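Local coordinates for sugar ABC transporter (Sugar-binding protein) (Bacillus halodurans, PDB 4YO7) that binds myo-inositol in the cleft between its two lobes and probably delivers it, as a solute-binding protein, to an ABC-type sugar transporter, at residues Asn170-Asp175 / Val202-Thr207; Gly147-Gln152 / Asp306-Tyr311; Asp103-Asn108 / Ala125-Ile130; Gly44-Gly49 / Pro74-Ile79. One frame throughout, in Å; residues are numbered along the deposited sequence.

Contact 1: Asn170-Asp175 / Val202-Thr207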
loop_
_atom_site.group_PDB
_atom_site.type_symbol
_atom_site.label_atom_id
_atom_site.label_comp_id
_atom_site.label_asym_id
_atom_site.label_seq_id
_atom_site.Cartn_x
_atom_site.Cartn_y
_atom_site.Cartn_z
ATOM N N ASN A 170 7.145 24.778 -4.710
ATOM C CA ASN A 170 6.116 24.272 -5.603
ATOM C C ASN A 170 6.112 22.751 -5.579
ATOM O O ASN A 170 7.137 22.134 -5.826
ATOM C CB ASN A 170 6.363 24.762 -7.022
ATOM C CG ASN A 170 6.100 26.247 -7.188
ATOM O OD1 ASN A 170 5.554 26.904 -6.303
ATOM N ND2 ASN A 170 6.453 26.770 -8.350
ATOM N N ILE A 171 4.968 22.168 -5.254
ATOM C CA ILE A 171 4.864 20.731 -5.054
ATOM C C ILE A 171 4.110 20.106 -6.220
ATOM O O ILE A 171 3.067 20.618 -6.620
ATOM C CB ILE A 171 4.142 20.417 -3.737
ATOM C CG1 ILE A 171 4.744 21.225 -2.578
ATOM C CG2 ILE A 171 4.194 18.926 -3.458
ATOM C CD1 ILE A 171 6.217 20.974 -2.358
ATOM N N ALA A 172 4.639 19.005 -6.762
ATOM C CA ALA A 172 3.938 18.173 -7.737
ATOM C C ALA A 172 3.597 16.852 -7.052
ATOM O O ALA A 172 4.492 16.167 -6.555
ATOM C CB ALA A 172 4.813 17.939 -8.967
ATOM N N ILE A 173 2.306 16.533 -6.979
ATOM C CA ILE A 173 1.837 15.320 -6.319
ATOM C C ILE A 173 1.476 14.261 -7.345
ATOM O O ILE A 173 0.670 14.523 -8.244
ATOM C CB ILE A 173 0.597 15.595 -5.427
ATOM C CG1 ILE A 173 0.987 16.488 -4.244
ATOM C CG2 ILE A 173 -0.001 14.286 -4.898
ATOM C CD1 ILE A 173 -0.182 16.911 -3.377
HETATM N N MSE A 174 2.076 13.076 -7.213
HETATM C CA MSE A 174 1.696 11.910 -8.021
HETATM C C MSE A 174 0.714 11.047 -7.251
HETATM O O MSE A 174 1.071 10.353 -6.300
HETATM C CB MSE A 174 2.913 11.074 -8.435
HETATM C CG MSE A 174 3.858 11.842 -9.290
HETATM SE SE MSE A 174 5.230 10.623 -9.998
HETATM C CE MSE A 174 5.838 11.757 -11.454
ATOM N N ASP A 175 -0.538 11.126 -7.676
ATOM C CA ASP A 175 -1.586 10.222 -7.208
ATOM C C ASP A 175 -1.336 8.804 -7.667
ATOM O O ASP A 175 -0.891 8.545 -8.809
ATOM C CB ASP A 175 -2.989 10.639 -7.714
ATOM C CG ASP A 175 -3.641 11.738 -6.900
ATOM O OD1 ASP A 175 -3.608 11.722 -5.636
ATOM O OD2 ASP A 175 -4.266 12.616 -7.550
ATOM N N VAL A 202 0.567 23.369 -4.185
ATOM C CA VAL A 202 0.446 22.302 -5.176
ATOM C C VAL A 202 0.314 22.943 -6.549
ATOM O O VAL A 202 -0.658 23.665 -6.819
ATOM C CB VAL A 202 -0.757 21.383 -4.888
ATOM C CG1 VAL A 202 -0.904 20.308 -5.988
ATOM C CG2 VAL A 202 -0.620 20.726 -3.503
ATOM N N VAL A 203 1.300 22.711 -7.412
ATOM C CA VAL A 203 1.271 23.283 -8.755
ATOM C C VAL A 203 0.901 22.257 -9.831
ATOM O O VAL A 203 0.462 22.639 -10.912
ATOM C CB VAL A 203 2.625 23.935 -9.151
ATOM C CG1 VAL A 203 2.924 25.115 -8.223
ATOM C CG2 VAL A 203 3.776 22.927 -9.143
ATOM N N LEU A 204 1.068 20.973 -9.524
ATOM C CA LEU A 204 0.752 19.892 -10.453
ATOM C C LEU A 204 0.219 18.735 -9.636
ATOM O O LEU A 204 0.709 18.470 -8.535
ATOM C CB LEU A 204 1.977 19.445 -11.245
ATOM C CG LEU A 204 2.542 20.449 -12.241
ATOM C CD1 LEU A 204 3.955 20.057 -12.626
ATOM C CD2 LEU A 204 1.669 20.575 -13.477
ATOM N N GLN A 205 -0.786 18.054 -10.173
ATOM C CA GLN A 205 -1.310 16.856 -9.536
ATOM C C GLN A 205 -1.843 15.956 -10.631
ATOM O O GLN A 205 -2.709 16.358 -11.402
ATOM C CB GLN A 205 -2.418 17.175 -8.542
ATOM C CG GLN A 205 -2.891 15.947 -7.803
ATOM C CD GLN A 205 -3.991 16.238 -6.806
ATOM O OE1 GLN A 205 -4.274 17.398 -6.474
ATOM N NE2 GLN A 205 -4.634 15.179 -6.326
ATOM N N GLY A 206 -1.313 14.745 -10.692
ATOM C CA GLY A 206 -1.740 13.786 -11.674
ATOM C C GLY A 206 -1.497 12.382 -11.184
ATOM O O GLY A 206 -0.724 12.186 -10.258
ATOM N N THR A 207 -2.127 11.408 -11.830
ATOM C CA THR A 207 -1.969 10.006 -11.428
ATOM C C THR A 207 -0.981 9.249 -12.320
ATOM O O THR A 207 -0.991 9.354 -13.562
ATOM C CB THR A 207 -3.312 9.277 -11.419
ATOM O OG1 THR A 207 -3.137 7.914 -11.018
ATOM C CG2 THR A 207 -3.966 9.307 -12.773
#
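Asp175 and Gln205 meet at one end of two neighbouring parallel strands, where Gln205 NE2 donates to Asp175 OD2 over 2.9 Å. The bond is fairly straight (163°), reaches the carboxylate oxygen on its syn side and lies close to the amide's own plane, although the two flat groups are turned 60° apart. Gln205 CG lies opposite the main-chain N (chi1 -176°) and the chain is extended, which carries NE2 out to the carboxylate; its OE1 goes to Lys191. The other carboxylate oxygen of Asp175, OD1, takes bonds from Thr187 and Gln183, so a buried acid is gripped by several donors. Cutting Asp175 back to an alanine removes the carboxylate, and the Gln205 amide and the hydroxyl of Thr187 would probably each lose an acceptor.

Ile173, on the same face, suits its place by being branched and wholly apolar: it crosses Val202 at about a right angle, Ile173 CD1 lying 3.8 Å from Val202 CG2. Between Ile171 and Ala172 the register slips by one residue, a beta bulge that turns Val203 toward Asn170. Val203 CG1 lies 3.5 Å from Asn170 CG, these side chains also nearly perpendicular, and Val203 N donates to Ile171 O at 2.9 Å. Strand 169-175, helix 181-195 and strand 200-207 together form a beta-alpha-beta unit, the building block of periplasmic binding protein lobes.

Contact 2: Gly147-Gln152 / Asp306-Tyr311; sequences GSESIQ and DAMIPY
Tyr311 lays one face of its ring over Ser148 CB, a CH-pi contact 3.9 Å from CB to the ring centroid and displaced toward the rim. At the ring's edge sits Glu149 O, 3.2 Å from Tyr311 CE2, and near the same plane Gln152 OE1, whose amide stands almost upright to the ring (86°). Gln152 OE1 also accepts the backbone N of Tyr311 at 3.1 Å, the donor lying above the carbonyl plane. Ser148 suits its place because a small CB fits under the ring while Ser148 OG donates to Ile309 O at 2.7 Å. One water joins Tyr311 OH to Ser148 O and Ser150 OG; Ser150 OG is also bonded to Glu181, and the phenol oxygen to Arg186 of the inositol pocket. Met308, a selenomethionine here, bends back so that its CE rests 3.6 Å from Glu149 N. The backbones pair as parallel strands, Ile309 N donating to Gly147 O at 2.8 Å. Strand 307-308 is an edge strand of the six-stranded sheet, beside strand 144-147; from it the chain passes the start of helix 150-164, where Tyr311 touches Ser153 and Leu156, consistent with the linker region between the lobes of these proteins.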
loop_
_atom_site.group_PDB
_atom_site.type_symbol
_atom_site.label_atom_id
_atom_site.label_comp_id
_atom_site.label_asym_id
_atom_site.label_seq_id
_atom_site.Cartn_x
_atom_site.Cartn_y
_atom_site.Cartn_z
ATOM N N GLY A 147 -3.483 -3.730 8.458
ATOM C CA GLY A 147 -2.860 -2.789 7.544
ATOM C C GLY A 147 -2.365 -1.568 8.269
ATOM O O GLY A 147 -2.119 -1.613 9.455
ATOM N N SER A 148 -2.220 -0.470 7.530
ATOM C CA SER A 148 -1.657 0.747 8.069
ATOM C C SER A 148 -2.511 1.926 7.649
ATOM O O SER A 148 -3.188 1.886 6.628
ATOM C CB SER A 148 -0.228 0.912 7.580
ATOM O OG SER A 148 0.567 -0.171 8.026
ATOM N N GLU A 149 -2.466 2.985 8.438
ATOM C CA GLU A 149 -3.381 4.109 8.251
ATOM C C GLU A 149 -2.842 5.091 7.209
ATOM O O GLU A 149 -1.885 5.819 7.465
ATOM C CB GLU A 149 -3.588 4.818 9.585
ATOM C CG GLU A 149 -4.557 5.988 9.512
ATOM C CD GLU A 149 -6.001 5.528 9.390
ATOM O OE1 GLU A 149 -6.421 4.658 10.193
ATOM O OE2 GLU A 149 -6.717 6.037 8.494
ATOM N N SER A 150 -3.459 5.097 6.036
ATOM C CA SER A 150 -2.900 5.777 4.889
ATOM C C SER A 150 -2.596 7.247 5.099
ATOM O O SER A 150 -1.536 7.718 4.675
ATOM C CB SER A 150 -3.865 5.636 3.710
ATOM O OG SER A 150 -3.987 4.281 3.351
ATOM N N ILE A 151 -3.508 7.983 5.731
ATOM C CA ILE A 151 -3.285 9.421 5.856
ATOM C C ILE A 151 -2.020 9.702 6.671
ATOM O O ILE A 151 -1.349 10.708 6.411
ATOM C CB ILE A 151 -4.484 10.148 6.478
ATOM C CG1 ILE A 151 -4.317 11.658 6.313
ATOM C CG2 ILE A 151 -4.676 9.739 7.910
ATOM C CD1 ILE A 151 -5.532 12.459 6.605
ATOM N N GLN A 152 -1.687 8.805 7.612
ATOM C CA GLN A 152 -0.479 8.931 8.444
ATOM C C GLN A 152 0.768 8.931 7.543
ATOM O O GLN A 152 1.707 9.718 7.762
ATOM C CB GLN A 152 -0.405 7.795 9.505
ATOM C CG GLN A 152 0.963 7.635 10.242
ATOM C CD GLN A 152 1.030 6.484 11.307
ATOM O OE1 GLN A 152 0.970 5.278 10.994
ATOM N NE2 GLN A 152 1.204 6.878 12.566
ATOM N N ASP A 306 -8.634 -5.974 14.911
ATOM C CA ASP A 306 -7.776 -5.281 13.941
ATOM C C ASP A 306 -6.317 -5.269 14.368
ATOM O O ASP A 306 -5.993 -5.277 15.558
ATOM C CB ASP A 306 -8.207 -3.846 13.763
ATOM C CG ASP A 306 -9.612 -3.693 13.198
ATOM O OD1 ASP A 306 -10.202 -4.672 12.704
ATOM O OD2 ASP A 306 -10.100 -2.546 13.223
ATOM N N ALA A 307 -5.431 -5.182 13.389
ATOM C CA ALA A 307 -4.026 -4.919 13.640
ATOM C C ALA A 307 -3.582 -3.755 12.776
ATOM O O ALA A 307 -3.446 -3.896 11.573
ATOM C CB ALA A 307 -3.215 -6.144 13.353
HETATM N N MSE A 308 -3.391 -2.601 13.405
HETATM C CA MSE A 308 -2.932 -1.395 12.723
HETATM C C MSE A 308 -1.452 -1.250 12.954
HETATM O O MSE A 308 -1.021 -0.972 14.071
HETATM C CB MSE A 308 -3.630 -0.148 13.245
HETATM C CG MSE A 308 -5.102 -0.143 13.142
HETATM SE SE MSE A 308 -5.658 -0.357 11.288
HETATM C CE MSE A 308 -4.590 0.918 10.417
ATOM N N ILE A 309 -0.672 -1.438 11.903
ATOM C CA ILE A 309 0.767 -1.395 12.023
ATOM C C ILE A 309 1.247 -0.001 11.621
ATOM O O ILE A 309 0.829 0.516 10.585
ATOM C CB ILE A 309 1.414 -2.475 11.139
ATOM C CG1 ILE A 309 0.800 -3.843 11.485
ATOM C CG2 ILE A 309 2.930 -2.456 11.319
ATOM C CD1 ILE A 309 1.204 -4.986 10.562
ATOM N N PRO A 310 2.118 0.620 12.441
ATOM C CA PRO A 310 2.499 1.997 12.127
ATOM C C PRO A 310 3.332 2.129 10.868
ATOM O O PRO A 310 4.120 1.256 10.539
ATOM C CB PRO A 310 3.338 2.431 13.334
ATOM C CG PRO A 310 3.035 1.471 14.399
ATOM C CD PRO A 310 2.661 0.179 13.741
ATOM N N TYR A 311 3.114 3.226 10.161
ATOM C CA TYR A 311 4.056 3.724 9.183
ATOM C C TYR A 311 5.251 4.381 9.903
ATOM O O TYR A 311 5.074 4.930 10.997
ATOM C CB TYR A 311 3.392 4.755 8.285
ATOM C CG TYR A 311 2.527 4.252 7.156
ATOM C CD1 TYR A 311 3.099 3.730 6.006
ATOM C CD2 TYR A 311 1.155 4.378 7.203
ATOM C CE1 TYR A 311 2.326 3.333 4.935
ATOM C CE2 TYR A 311 0.362 3.971 6.138
ATOM C CZ TYR A 311 0.970 3.458 5.003
ATOM O OH TYR A 311 0.213 3.078 3.930
HETATM O O HOH W 1 -2.254 2.344 3.744
HETATM O O HOH W 2 3.414 -0.209 8.192
HETATM O O HOH W 3 -0.866 2.762 10.780
#

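Contact 3: Asp103-Asn108 / Ala125-Ile130; sequences DAIIVN and AGIPII
With CG1 beside its backbone N (chi1 -67°) and a trans second torsion, Ile105 sends CD1 toward Ile127, whose CG2 branch receives it at 4.1 Å. Ile129 takes a different course: its CG1 lies opposite the backbone N (chi1 179°), carrying CD1 along the sheet to 4.0 Å from Val107 CG2. That CD1 also lies near Ile105 CG2, and Ile105, Val107 and Ile129 share the face covered by helices 87-100 and 112-125. Beta-branched residues suit these positions, because their bulk near the backbone is compatible with extended strands and packs against Phe97, Val122 and Ile118 of the covering helices.

On the other face Ile106 CG1 approaches Ile130 CB at 4.2 Å, and helix 284-299 packs on both through Ala295 and Val294. Pro128 fits just before the strand proper: it has no amide hydrogen to offer, yet its carbonyl O accepts Ile105 N at 3.0 Å, while its CD packs 3.4 Å from Asp103 O. The ladder goes on through Ile130 N to Ile105 O, at 2.8 Å and almost straight (175°), and from Val107 N to Ile130 O at 3.0 Å. Gly126 ends helix 112-125 in a Schellman motif, its positive phi turning the chain back into the sheet and completing the beta-alpha-beta unit of strands 104-107 and 129-132.

Across this buried interface the backbone bonds satisfy N-H and C=O groups and hold the strands together, while the fit of the apolar side chains, with Pro128 lacking an N-H, probably selects the register.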
loop_
_atom_site.group_PDB
_atom_site.type_symbol
_atom_site.label_atom_id
_atom_site.label_comp_id
_atom_site.label_asym_id
_atom_site.label_seq_id
_atom_site.Cartn_x
_atom_site.Cartn_y
_atom_site.Cartn_z
ATOM N N ASP A 103 -12.817 -21.904 5.869
ATOM C CA ASP A 103 -12.945 -21.525 7.271
ATOM C C ASP A 103 -12.674 -20.053 7.536
ATOM O O ASP A 103 -13.157 -19.504 8.531
ATOM C CB ASP A 103 -12.018 -22.409 8.098
ATOM C CG ASP A 103 -12.406 -23.854 8.015
ATOM O OD1 ASP A 103 -13.346 -24.258 8.748
ATOM O OD2 ASP A 103 -11.784 -24.582 7.207
ATOM N N ALA A 104 -11.944 -19.414 6.635
ATOM C CA ALA A 104 -11.753 -17.964 6.667
ATOM C C ALA A 104 -11.267 -17.504 5.316
ATOM O O ALA A 104 -10.700 -18.277 4.548
ATOM C CB ALA A 104 -10.767 -17.537 7.753
ATOM N N ILE A 105 -11.509 -16.221 5.039
ATOM C CA ILE A 105 -11.113 -15.585 3.787
ATOM C C ILE A 105 -10.273 -14.356 4.102
ATOM O O ILE A 105 -10.601 -13.602 4.997
ATOM C CB ILE A 105 -12.333 -15.198 2.952
ATOM C CG1 ILE A 105 -13.037 -16.482 2.502
ATOM C CG2 ILE A 105 -11.941 -14.346 1.752
ATOM C CD1 ILE A 105 -14.396 -16.262 1.872
ATOM N N ILE A 106 -9.187 -14.196 3.354
ATOM C CA ILE A 106 -8.375 -12.974 3.371
ATOM C C ILE A 106 -8.527 -12.319 2.006
ATOM O O ILE A 106 -8.244 -12.952 0.982
ATOM C CB ILE A 106 -6.871 -13.234 3.649
ATOM C CG1 ILE A 106 -6.677 -13.962 4.978
ATOM C CG2 ILE A 106 -6.092 -11.905 3.622
ATOM C CD1 ILE A 106 -5.247 -14.444 5.200
ATOM N N VAL A 107 -8.972 -11.057 2.000
ATOM C CA VAL A 107 -9.047 -10.248 0.775
ATOM C C VAL A 107 -8.244 -8.956 0.888
ATOM O O VAL A 107 -8.320 -8.249 1.879
ATOM C CB VAL A 107 -10.499 -9.857 0.425
ATOM C CG1 VAL A 107 -10.561 -8.892 -0.768
ATOM C CG2 VAL A 107 -11.303 -11.092 0.113
ATOM N N ASN A 108 -7.478 -8.689 -0.161
ATOM C CA ASN A 108 -6.857 -7.392 -0.444
ATOM C C ASN A 108 -7.649 -6.732 -1.629
ATOM O O ASN A 108 -7.477 -7.146 -2.765
ATOM C CB ASN A 108 -5.382 -7.679 -0.761
ATOM C CG ASN A 108 -4.641 -6.510 -1.310
ATOM O OD1 ASN A 108 -4.227 -6.531 -2.455
ATOM N ND2 ASN A 108 -4.392 -5.497 -0.470
ATOM N N ALA A 125 -22.607 -15.382 4.211
ATOM C CA ALA A 125 -22.216 -16.795 4.205
ATOM C C ALA A 125 -21.789 -17.289 5.577
ATOM O O ALA A 125 -21.620 -18.483 5.782
ATOM C CB ALA A 125 -21.084 -17.032 3.188
ATOM N N GLY A 126 -21.573 -16.363 6.509
ATOM C CA GLY A 126 -21.180 -16.708 7.857
ATOM C C GLY A 126 -19.728 -17.138 7.963
ATOM O O GLY A 126 -19.376 -17.914 8.844
ATOM N N ILE A 127 -18.886 -16.640 7.060
ATOM C CA ILE A 127 -17.457 -16.984 7.032
ATOM C C ILE A 127 -16.664 -15.743 7.453
ATOM O O ILE A 127 -16.940 -14.656 6.997
ATOM C CB ILE A 127 -17.019 -17.455 5.623
ATOM C CG1 ILE A 127 -17.805 -18.708 5.204
ATOM C CG2 ILE A 127 -15.514 -17.723 5.553
ATOM C CD1 ILE A 127 -17.544 -19.154 3.759
ATOM N N PRO A 128 -15.704 -15.888 8.371
ATOM C CA PRO A 128 -14.888 -14.703 8.699
ATOM C C PRO A 128 -14.118 -14.149 7.511
ATOM O O PRO A 128 -13.558 -14.892 6.717
ATOM C CB PRO A 128 -13.908 -15.207 9.759
ATOM C CG PRO A 128 -14.380 -16.545 10.186
ATOM C CD PRO A 128 -15.376 -17.064 9.202
ATOM N N ILE A 129 -14.065 -12.828 7.413
ATOM C CA ILE A 129 -13.312 -12.182 6.339
ATOM C C ILE A 129 -12.353 -11.135 6.922
ATOM O O ILE A 129 -12.750 -10.194 7.640
ATOM C CB ILE A 129 -14.239 -11.565 5.302
ATOM C CG1 ILE A 129 -13.378 -10.865 4.214
ATOM C CG2 ILE A 129 -15.297 -10.659 5.926
ATOM C CD1 ILE A 129 -14.059 -10.664 2.955
ATOM N N ILE A 130 -11.086 -11.353 6.614
ATOM C CA ILE A 130 -10.005 -10.496 7.055
ATOM C C ILE A 130 -9.636 -9.626 5.864
ATOM O O ILE A 130 -9.360 -10.147 4.791
ATOM C CB ILE A 130 -8.757 -11.310 7.499
ATOM C CG1 ILE A 130 -9.069 -12.346 8.613
ATOM C CG2 ILE A 130 -7.599 -10.377 7.900
ATOM C CD1 ILE A 130 -10.149 -12.026 9.601
#

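Contact 4: Gly44-Gly49 / Pro74-Ile79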
loop_
_atom_site.group_PDB
_atom_site.type_symbol
_atom_site.label_atom_id
_atom_site.label_comp_id
_atom_site.label_asym_id
_atom_site.label_seq_id
_atom_site.Cartn_x
_atom_site.Cartn_y
_atom_site.Cartn_z
ATOM N N GLY A 44 -11.315 -32.186 10.548
ATOM C CA GLY A 44 -11.044 -31.934 9.145
ATOM C C GLY A 44 -9.927 -30.918 9.002
ATOM O O GLY A 44 -9.792 -30.036 9.856
ATOM N N GLN A 45 -9.098 -31.058 7.967
ATOM C CA GLN A 45 -8.176 -29.987 7.593
ATOM C C GLN A 45 -8.982 -28.725 7.393
ATOM O O GLN A 45 -10.063 -28.766 6.818
ATOM C CB GLN A 45 -7.424 -30.303 6.300
ATOM C CG GLN A 45 -6.353 -31.309 6.425
ATOM C CD GLN A 45 -5.197 -30.795 7.235
ATOM O OE1 GLN A 45 -5.084 -31.105 8.413
ATOM N NE2 GLN A 45 -4.322 -30.002 6.605
ATOM N N LYS A 46 -8.459 -27.611 7.888
ATOM C CA LYS A 46 -9.097 -26.315 7.689
ATOM C C LYS A 46 -8.517 -25.655 6.436
ATOM O O LYS A 46 -7.471 -26.035 5.966
ATOM C CB LYS A 46 -8.918 -25.435 8.917
ATOM C CG LYS A 46 -9.855 -25.853 10.048
ATOM C CD LYS A 46 -9.782 -24.948 11.223
ATOM C CE LYS A 46 -10.295 -25.641 12.483
ATOM N NZ LYS A 46 -11.675 -26.112 12.314
ATOM N N VAL A 47 -9.262 -24.713 5.872
ATOM C CA VAL A 47 -8.879 -24.097 4.610
ATOM C C VAL A 47 -9.060 -22.607 4.733
ATOM O O VAL A 47 -10.096 -22.151 5.185
ATOM C CB VAL A 47 -9.733 -24.617 3.423
ATOM C CG1 VAL A 47 -9.269 -24.007 2.095
ATOM C CG2 VAL A 47 -9.664 -26.146 3.347
ATOM N N ILE A 48 -8.063 -21.857 4.286
ATOM C CA ILE A 48 -8.176 -20.417 4.178
ATOM C C ILE A 48 -8.011 -20.015 2.724
ATOM O O ILE A 48 -7.049 -20.413 2.082
ATOM C CB ILE A 48 -7.153 -19.705 5.067
ATOM C CG1 ILE A 48 -7.551 -19.903 6.531
ATOM C CG2 ILE A 48 -7.082 -18.204 4.756
ATOM C CD1 ILE A 48 -6.532 -19.425 7.551
ATOM N N GLY A 49 -8.953 -19.207 2.232
ATOM C CA GLY A 49 -8.884 -18.693 0.876
ATOM C C GLY A 49 -8.354 -17.270 0.903
ATOM O O GLY A 49 -8.830 -16.469 1.667
ATOM N N PRO A 74 0.188 -26.733 9.802
ATOM C CA PRO A 74 0.064 -27.938 8.979
ATOM C C PRO A 74 -1.350 -28.492 8.964
ATOM O O PRO A 74 -1.660 -29.321 8.123
ATOM C CB PRO A 74 1.056 -28.911 9.630
ATOM C CG PRO A 74 1.219 -28.439 11.017
ATOM C CD PRO A 74 1.020 -26.954 10.997
ATOM N N ASP A 75 -2.191 -28.019 9.870
ATOM C CA ASP A 75 -3.596 -28.402 9.900
ATOM C C ASP A 75 -4.458 -27.506 9.001
ATOM O O ASP A 75 -5.672 -27.655 8.968
ATOM C CB ASP A 75 -4.130 -28.372 11.341
ATOM C CG ASP A 75 -3.846 -27.055 12.071
ATOM O OD1 ASP A 75 -2.818 -26.372 11.805
ATOM O OD2 ASP A 75 -4.661 -26.715 12.957
ATOM N N PHE A 76 -3.817 -26.600 8.270
ATOM C CA PHE A 76 -4.497 -25.723 7.326
ATOM C C PHE A 76 -3.998 -25.926 5.921
ATOM O O PHE A 76 -2.807 -26.173 5.707
ATOM C CB PHE A 76 -4.286 -24.264 7.669
ATOM C CG PHE A 76 -5.158 -23.772 8.761
ATOM C CD1 PHE A 76 -4.920 -24.126 10.072
ATOM C CD2 PHE A 76 -6.236 -22.959 8.476
ATOM C CE1 PHE A 76 -5.742 -23.654 11.086
ATOM C CE2 PHE A 76 -7.036 -22.485 9.480
ATOM C CZ PHE A 76 -6.795 -22.849 10.787
ATOM N N GLU A 77 -4.912 -25.794 4.967
ATOM C CA GLU A 77 -4.559 -25.606 3.569
ATOM C C GLU A 77 -4.829 -24.153 3.204
ATOM O O GLU A 77 -5.835 -23.611 3.616
ATOM C CB GLU A 77 -5.392 -26.507 2.659
ATOM C CG GLU A 77 -5.466 -27.936 3.121
ATOM C CD GLU A 77 -4.112 -28.629 3.094
ATOM O OE1 GLU A 77 -3.257 -28.225 2.278
ATOM O OE2 GLU A 77 -3.907 -29.575 3.890
ATOM N N PHE A 78 -3.948 -23.545 2.427
ATOM C CA PHE A 78 -4.194 -22.176 1.939
ATOM C C PHE A 78 -4.363 -22.142 0.430
ATOM O O PHE A 78 -3.642 -22.819 -0.296
ATOM C CB PHE A 78 -3.050 -21.241 2.347
ATOM C CG PHE A 78 -3.008 -20.958 3.818
ATOM C CD1 PHE A 78 -2.560 -21.913 4.705
ATOM C CD2 PHE A 78 -3.432 -19.743 4.311
ATOM C CE1 PHE A 78 -2.533 -21.653 6.054
ATOM C CE2 PHE A 78 -3.399 -19.486 5.666
ATOM C CZ PHE A 78 -2.948 -20.436 6.523
ATOM N N ILE A 79 -5.334 -21.365 -0.047
ATOM C CA ILE A 79 -5.507 -21.133 -1.478
ATOM C C ILE A 79 -5.098 -19.702 -1.737
ATOM O O ILE A 79 -5.798 -18.784 -1.336
ATOM C CB ILE A 79 -6.955 -21.345 -1.948
ATOM C CG1 ILE A 79 -7.432 -22.760 -1.597
ATOM C CG2 ILE A 79 -7.068 -21.130 -3.449
ATOM C CD1 ILE A 79 -8.933 -22.906 -1.699
#
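The Phe76 ring carries Lys46 CB over one face, 3.7 Å from CB to the ring centroid and 19° off the normal, while Asp75 OD1 lies in plane at its edge. Lys46 reaches on past the ring, its CD 3.7 Å from Phe76 CZ: a long aliphatic chain can cover an aromatic face and still take its amino group away from the ring. Ile48 CD1 wedges between two rings, 3.7 Å from Phe76 CE2 and equally near Phe78 CE2, running side by side with Phe78. With the Phe76 ring trimmed to a leucine, Lys46 CB would probably lose the aromatic face it lies on and a gap open beside Ile48 CD1 and Val296 of helix 284-299.

These strands belong to a right-handed beta-alpha-beta crossover, linked by helix 57-70, with 76-82 at the sheet's edge. Their ladder is regular, Glu77 N donating to Lys46 O at 2.8 Å and Ile79 N to Ile48 O at 2.9 Å.

On the other face Val47 CG1 meets Ile79 CD1. Just before strand 46-52 the Gln45 amide uses NE2 twice: toward Pro74 O at 3.1 Å, and to Glu77 OE2 at 2.8 Å, on the anti side of a carboxylate turned 59° from the amide. Both acceptors lie close to the amide plane, as suits its two N-H groups.

Along the chain contact 4 comes first, then contact 3; contact 1 follows, nested inside the long loop that contact 2 closes. Contacts 3 and 4 have centres 13 Å apart and touch, since strands 46-52 and 104-107 are neighbours in the six-stranded parallel sheet, where Asp103 N probably bonds to Val47 O. Contact 2 reaches the same sheet at its far edge strand, 307-308, about 20 Å between centres from contact 3. Contact 1 belongs to the separate four-stranded sheet, about 45 Å between centres from contact 4 and across the chain's centre. The two sheets form the cores of the two lobes, with inositol bound between them, and contact 2 lies near that junction.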